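Endo-1,4-beta-mannanase (Eisenia fetida, PDB 5Y6T) probably hydrolyses internal beta-1,4-mannosidic linkages of mannans, as a cold-adapted GH5-family endo-mannanase. Local coordinates at residues A[83-88]-A[135-140]; A[144-149]-A[213-218]. All blocks are in the same frame, centred on the assembly; numbering follows the deposited sequence. Where two conformers were deposited one is given.

Contact 1: A[83-88]-A[135-140]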
loop_
_atom_site.group_PDB
_atom_site.type_symbol
_atom_site.label_atom_id
_atom_site.label_comp_id
_atom_site.label_asym_id
_atom_site.label_seq_id
_atom_site.Cartn_x
_atom_site.Cartn_y
_atom_site.Cartn_z
ATOM N N ASN A 83 20.578 14.492 15.430
ATOM C CA ASN A 83 21.346 13.316 15.205
ATOM C C ASN A 83 20.638 12.239 14.368
ATOM O O ASN A 83 21.198 11.194 14.146
ATOM C CB ASN A 83 21.737 12.707 16.521
ATOM C CG ASN A 83 22.759 13.577 17.268
ATOM O OD1 ASN A 83 23.723 14.014 16.673
ATOM N ND2 ASN A 83 22.556 13.784 18.555
ATOM N N GLY A 84 19.420 12.510 13.922
ATOM C CA GLY A 84 18.656 11.601 13.051
ATOM C C GLY A 84 17.744 10.667 13.813
ATOM O O GLY A 84 17.148 9.806 13.180
ATOM N N TYR A 85 17.659 10.800 15.142
ATOM C CA TYR A 85 16.688 9.991 15.927
ATOM C C TYR A 85 15.312 10.604 15.737
ATOM O O TYR A 85 15.127 11.837 15.655
ATOM C CB TYR A 85 17.036 9.920 17.410
ATOM C CG TYR A 85 18.331 9.169 17.571
ATOM C CD1 TYR A 85 18.391 7.795 17.509
ATOM C CD2 TYR A 85 19.503 9.862 17.621
ATOM C CE1 TYR A 85 19.570 7.111 17.555
ATOM C CE2 TYR A 85 20.705 9.159 17.670
ATOM C CZ TYR A 85 20.714 7.810 17.616
ATOM O OH TYR A 85 21.913 7.121 17.665
ATOM N N VAL A 86 14.294 9.768 15.690
ATOM C CA VAL A 86 12.941 10.319 15.518
ATOM C C VAL A 86 12.329 10.714 16.891
ATOM O O VAL A 86 12.413 9.963 17.852
ATOM C CB VAL A 86 12.026 9.300 14.749
ATOM C CG1 VAL A 86 10.570 9.742 14.746
ATOM C CG2 VAL A 86 12.534 9.042 13.316
ATOM N N VAL A 87 11.710 11.884 16.943
ATOM C CA VAL A 87 11.120 12.419 18.162
ATOM C C VAL A 87 9.614 12.469 18.121
ATOM O O VAL A 87 8.985 12.626 19.171
ATOM C CB VAL A 87 11.681 13.811 18.571
ATOM C CG1 VAL A 87 13.142 13.696 18.913
ATOM C CG2 VAL A 87 11.385 14.886 17.507
ATOM N N GLY A 88 9.033 12.200 16.959
ATOM C CA GLY A 88 7.581 12.202 16.839
ATOM C C GLY A 88 7.169 12.070 15.416
ATOM O O GLY A 88 8.021 11.995 14.524
ATOM N N ASP A 135 19.436 0.372 12.954
ATOM C CA ASP A 135 18.350 -0.110 13.775
ATOM C C ASP A 135 18.071 0.737 14.999
ATOM O O ASP A 135 16.957 0.749 15.497
ATOM C CB ASP A 135 18.626 -1.563 14.187
ATOM C CG ASP A 135 18.266 -2.560 13.075
ATOM O OD1 ASP A 135 17.579 -2.166 12.072
ATOM O OD2 ASP A 135 18.640 -3.764 13.205
ATOM N N SER A 136 19.107 1.366 15.545
ATOM C CA SER A 136 18.892 2.256 16.715
ATOM C C SER A 136 17.992 3.432 16.342
ATOM O O SER A 136 17.074 3.804 17.096
ATOM C CB SER A 136 20.245 2.712 17.323
ATOM O OG SER A 136 20.763 3.909 16.757
ATOM N N LYS A 137 18.215 3.981 15.165
ATOM C CA LYS A 137 17.342 5.055 14.668
ATOM C C LYS A 137 15.947 4.585 14.281
ATOM O O LYS A 137 14.944 5.210 14.660
ATOM C CB LYS A 137 18.013 5.803 13.533
ATOM C CG LYS A 137 19.202 6.568 14.057
ATOM C CD LYS A 137 20.006 7.280 13.010
ATOM C CE LYS A 137 21.169 8.149 13.620
ATOM N NZ LYS A 137 22.049 8.743 12.522
ATOM N N LEU A 138 15.882 3.455 13.557
ATOM C CA LEU A 138 14.593 2.831 13.265
ATOM C C LEU A 138 13.775 2.590 14.507
ATOM O O LEU A 138 12.564 2.844 14.528
ATOM C CB LEU A 138 14.825 1.516 12.482
ATOM C CG LEU A 138 13.541 0.773 12.121
ATOM C CD1 LEU A 138 12.621 1.676 11.305
ATOM C CD2 LEU A 138 13.987 -0.515 11.399
ATOM N N GLN A 139 14.422 2.134 15.586
ATOM C CA GLN A 139 13.648 1.843 16.780
ATOM C C GLN A 139 13.014 3.141 17.371
ATOM O O GLN A 139 11.972 3.074 17.969
ATOM C CB GLN A 139 14.513 1.178 17.861
ATOM C CG GLN A 139 13.679 0.615 18.993
ATOM C CD GLN A 139 12.769 -0.522 18.591
ATOM O OE1 GLN A 139 13.080 -1.344 17.669
ATOM N NE2 GLN A 139 11.574 -0.540 19.192
ATOM N N THR A 140 13.678 4.303 17.228
ATOM C CA THR A 140 13.099 5.560 17.637
ATOM C C THR A 140 11.899 5.974 16.778
ATOM O O THR A 140 10.874 6.459 17.260
ATOM C CB THR A 140 14.174 6.675 17.771
ATOM O OG1 THR A 140 14.688 7.077 16.467
ATOM C CG2 THR A 140 15.214 6.250 18.800
#
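Thr140 and Val86 make the main polar link between the segment 83-88 and the first turns of a helix. Val86 N donates to Thr140 OG1 at 2.8 Å, with an N-H...O angle of 162°. That hydroxyl donates to Lys137 O one turn back (OG1 to O 2.6 Å), lying in the carbonyl plane on a lone pair. With chi1 at 70°, OG1 sits between its own backbone N and carbonyl carbon, where it can reach both partners; threonine suits the place because one hydroxyl accepts from Val86 N and gives to Lys137 O. Lys137, extended beyond CG, runs across the Tyr85 ring at about a right angle, its CE 4.0 Å above one face and displaced toward the rim, and its NZ makes a weak hydrogen bond to Asn83 O. Ser136 OG lies at the ring's edge, 3.5 Å from Tyr85 CE1, but its hydrogen bond is to Asp134. At phi 93° a beta carbon on Gly84 would press against Asn83 O and crowd Lys137 NZ, which glycine avoids. Asp81 OD1 accepts from the amides of Asn83 and Tyr85. Val87 and Gly88 pair with Glu79 in a small hairpin against the start of helix 135-152, whose Leu138 meets helix 201-218.

Contact 2: A[144-149]-A[213-218]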
loop_
_atom_site.group_PDB
_atom_site.type_symbol
_atom_site.label_atom_id
_atom_site.label_comp_id
_atom_site.label_asym_id
_atom_site.label_seq_id
_atom_site.Cartn_x
_atom_site.Cartn_y
_atom_site.Cartn_z
ATOM N N GLN A 144 8.617 6.300 18.962
ATOM C CA GLN A 144 8.239 7.702 19.155
ATOM C C GLN A 144 7.187 8.192 18.174
ATOM O O GLN A 144 6.491 9.163 18.408
ATOM C CB GLN A 144 9.429 8.666 19.073
ATOM C CG GLN A 144 10.562 8.514 20.094
ATOM C CD GLN A 144 10.169 7.930 21.410
ATOM O OE1 GLN A 144 10.381 6.768 21.658
ATOM N NE2 GLN A 144 9.643 8.752 22.284
ATOM N N ALA A 145 7.070 7.520 17.044
ATOM C CA ALA A 145 6.137 7.951 16.015
ATOM C C ALA A 145 5.091 6.850 15.712
ATOM O O ALA A 145 3.878 7.063 15.942
ATOM C CB ALA A 145 6.896 8.437 14.766
ATOM N N LEU A 146 5.552 5.686 15.242
ATOM C CA LEU A 146 4.672 4.677 14.671
ATOM C C LEU A 146 3.743 4.041 15.710
ATOM O O LEU A 146 2.546 4.030 15.537
ATOM C CB LEU A 146 5.493 3.620 13.959
ATOM C CG LEU A 146 4.774 2.571 13.116
ATOM C CD1 LEU A 146 3.876 3.153 12.014
ATOM C CD2 LEU A 146 5.727 1.508 12.596
ATOM N N VAL A 147 4.331 3.497 16.779
ATOM C CA VAL A 147 3.519 2.792 17.766
ATOM C C VAL A 147 2.478 3.694 18.377
ATOM O O VAL A 147 1.303 3.313 18.403
ATOM C CB VAL A 147 4.389 2.059 18.819
ATOM C CG1 VAL A 147 3.563 1.683 20.078
ATOM C CG2 VAL A 147 5.091 0.814 18.195
ATOM N N PRO A 148 2.840 4.884 18.829
ATOM C CA PRO A 148 1.794 5.751 19.391
ATOM C C PRO A 148 0.649 6.115 18.426
ATOM O O PRO A 148 -0.528 6.073 18.825
ATOM C CB PRO A 148 2.556 7.009 19.778
ATOM C CG PRO A 148 3.934 6.469 20.112
ATOM C CD PRO A 148 4.188 5.483 18.994
ATOM N N MET A 149 1.016 6.406 17.167
ATOM C CA MET A 149 0.035 6.666 16.131
ATOM C C MET A 149 -0.896 5.470 15.864
ATOM O O MET A 149 -2.113 5.588 15.807
ATOM C CB MET A 149 0.733 7.156 14.859
ATOM C CG MET A 149 -0.199 7.343 13.716
ATOM S SD MET A 149 0.637 8.161 12.358
ATOM C CE MET A 149 1.969 7.045 12.079
ATOM N N ALA A 213 5.792 -5.693 12.401
ATOM C CA ALA A 213 5.661 -6.321 13.700
ATOM C C ALA A 213 5.174 -5.234 14.691
ATOM O O ALA A 213 4.246 -5.456 15.509
ATOM C CB ALA A 213 7.012 -6.843 14.158
ATOM N N ALA A 214 5.822 -4.045 14.637
ATOM C CA ALA A 214 5.484 -2.988 15.565
ATOM C C ALA A 214 4.035 -2.549 15.390
ATOM O O ALA A 214 3.337 -2.371 16.402
ATOM C CB ALA A 214 6.400 -1.764 15.418
ATOM N N ILE A 215 3.558 -2.385 14.132
ATOM C CA ILE A 215 2.134 -2.071 13.892
ATOM C C ILE A 215 1.180 -3.140 14.555
ATOM O O ILE A 215 0.190 -2.793 15.191
ATOM C CB ILE A 215 1.869 -1.933 12.370
ATOM C CG1 ILE A 215 2.567 -0.668 11.857
ATOM C CG2 ILE A 215 0.403 -2.015 12.096
ATOM C CD1 ILE A 215 2.726 -0.768 10.305
ATOM N N LYS A 216 1.551 -4.399 14.422
ATOM C CA LYS A 216 0.685 -5.479 14.899
ATOM C C LYS A 216 0.733 -5.605 16.426
ATOM O O LYS A 216 -0.213 -6.066 17.030
ATOM C CB LYS A 216 1.076 -6.758 14.160
ATOM C CG LYS A 216 0.556 -6.670 12.733
ATOM C CD LYS A 216 0.681 -7.945 12.013
ATOM C CE LYS A 216 -0.037 -7.852 10.724
ATOM N NZ LYS A 216 -0.072 -9.188 10.097
ATOM N N ARG A 217 1.834 -5.267 17.044
ATOM C CA ARG A 217 1.840 -5.139 18.518
ATOM C C ARG A 217 0.996 -4.015 18.976
ATOM O O ARG A 217 0.302 -4.151 19.997
ATOM C CB ARG A 217 3.275 -4.992 19.038
ATOM C CG ARG A 217 4.075 -6.236 18.851
ATOM C CD ARG A 217 5.331 -6.280 19.733
ATOM N NE ARG A 217 5.889 -7.590 19.552
ATOM C CZ ARG A 217 6.750 -7.910 18.591
ATOM N NH1 ARG A 217 7.205 -6.992 17.794
ATOM N NH2 ARG A 217 7.146 -9.166 18.454
ATOM N N ALA A 218 1.030 -2.877 18.267
ATOM C CA ALA A 218 0.271 -1.686 18.677
ATOM C C ALA A 218 -1.207 -1.863 18.396
ATOM O O ALA A 218 -2.041 -1.285 19.102
ATOM C CB ALA A 218 0.814 -0.476 17.957
#
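This is an apolar helix-to-helix contact, largely buried, between the second half of helix 135-152 and the last turns of helix 201-218. The short segments run in the same general direction, crossing at -36° with their axes 8.8 Å apart, and no hydrogen bond joins them. Small residues permit this spacing: Ala214 and Ala218, one turn apart, both direct their methyls at the other helix. Val147 straddles the pair with its two branches. CG2 lies 4.0 Å from Ala214 CB, and CG1, anti to the backbone N at chi1 163°, reaches Ala218 CB at 4.1 Å. The same alanine methyl also rests against the backbone, with Ala218 CB 3.8 Å from Val147 O. Such neighbours belong to the outer layer of the (beta/alpha)8 barrel expected of a GH5 enzyme, in which helices pack side by side around a parallel sheet; here strands 159-163 and 223-228 are adjacent in that sheet. Toward the sheet, Leu146 meets Ile215 obliquely, both its methyls lying against one methylene: Ile215 CG1 is 3.9 Å from Leu146 CD2 and 4.0 Å from Leu146 CD1. A chi1 of -171°, which turns CG away from the backbone N, sets the fork of Leu146 against that methylene, while Ile215 also touches Val224 of strand 223-228. Pro148, which has no amide hydrogen to give to the preceding turn, accompanies a kink in its helix and points away from the contact. On helix 201-218 the charged residues find partners beyond it, Lys216 with Asp261 and Arg217 with Asp255.

Helix 135-152 takes part in both contacts, offering its first turns to contact 1 and its second half to contact 2. Contact 1 is partly buried, about 23 Å from the chain centre to its own centre, and relies on backbone amides and carbonyls met by hydroxyl and amine groups, with an aromatic ring beneath a lysine chain. Contact 2, at about 17 Å, is more buried and wholly apolar between its side chains, as fits a seam between barrel helices. The two touch directly: Val86 CG1 packs on Ala145 CB at 3.9 Å. One helix therefore has the peripheral hairpin and helix 201-218 as separate neighbours.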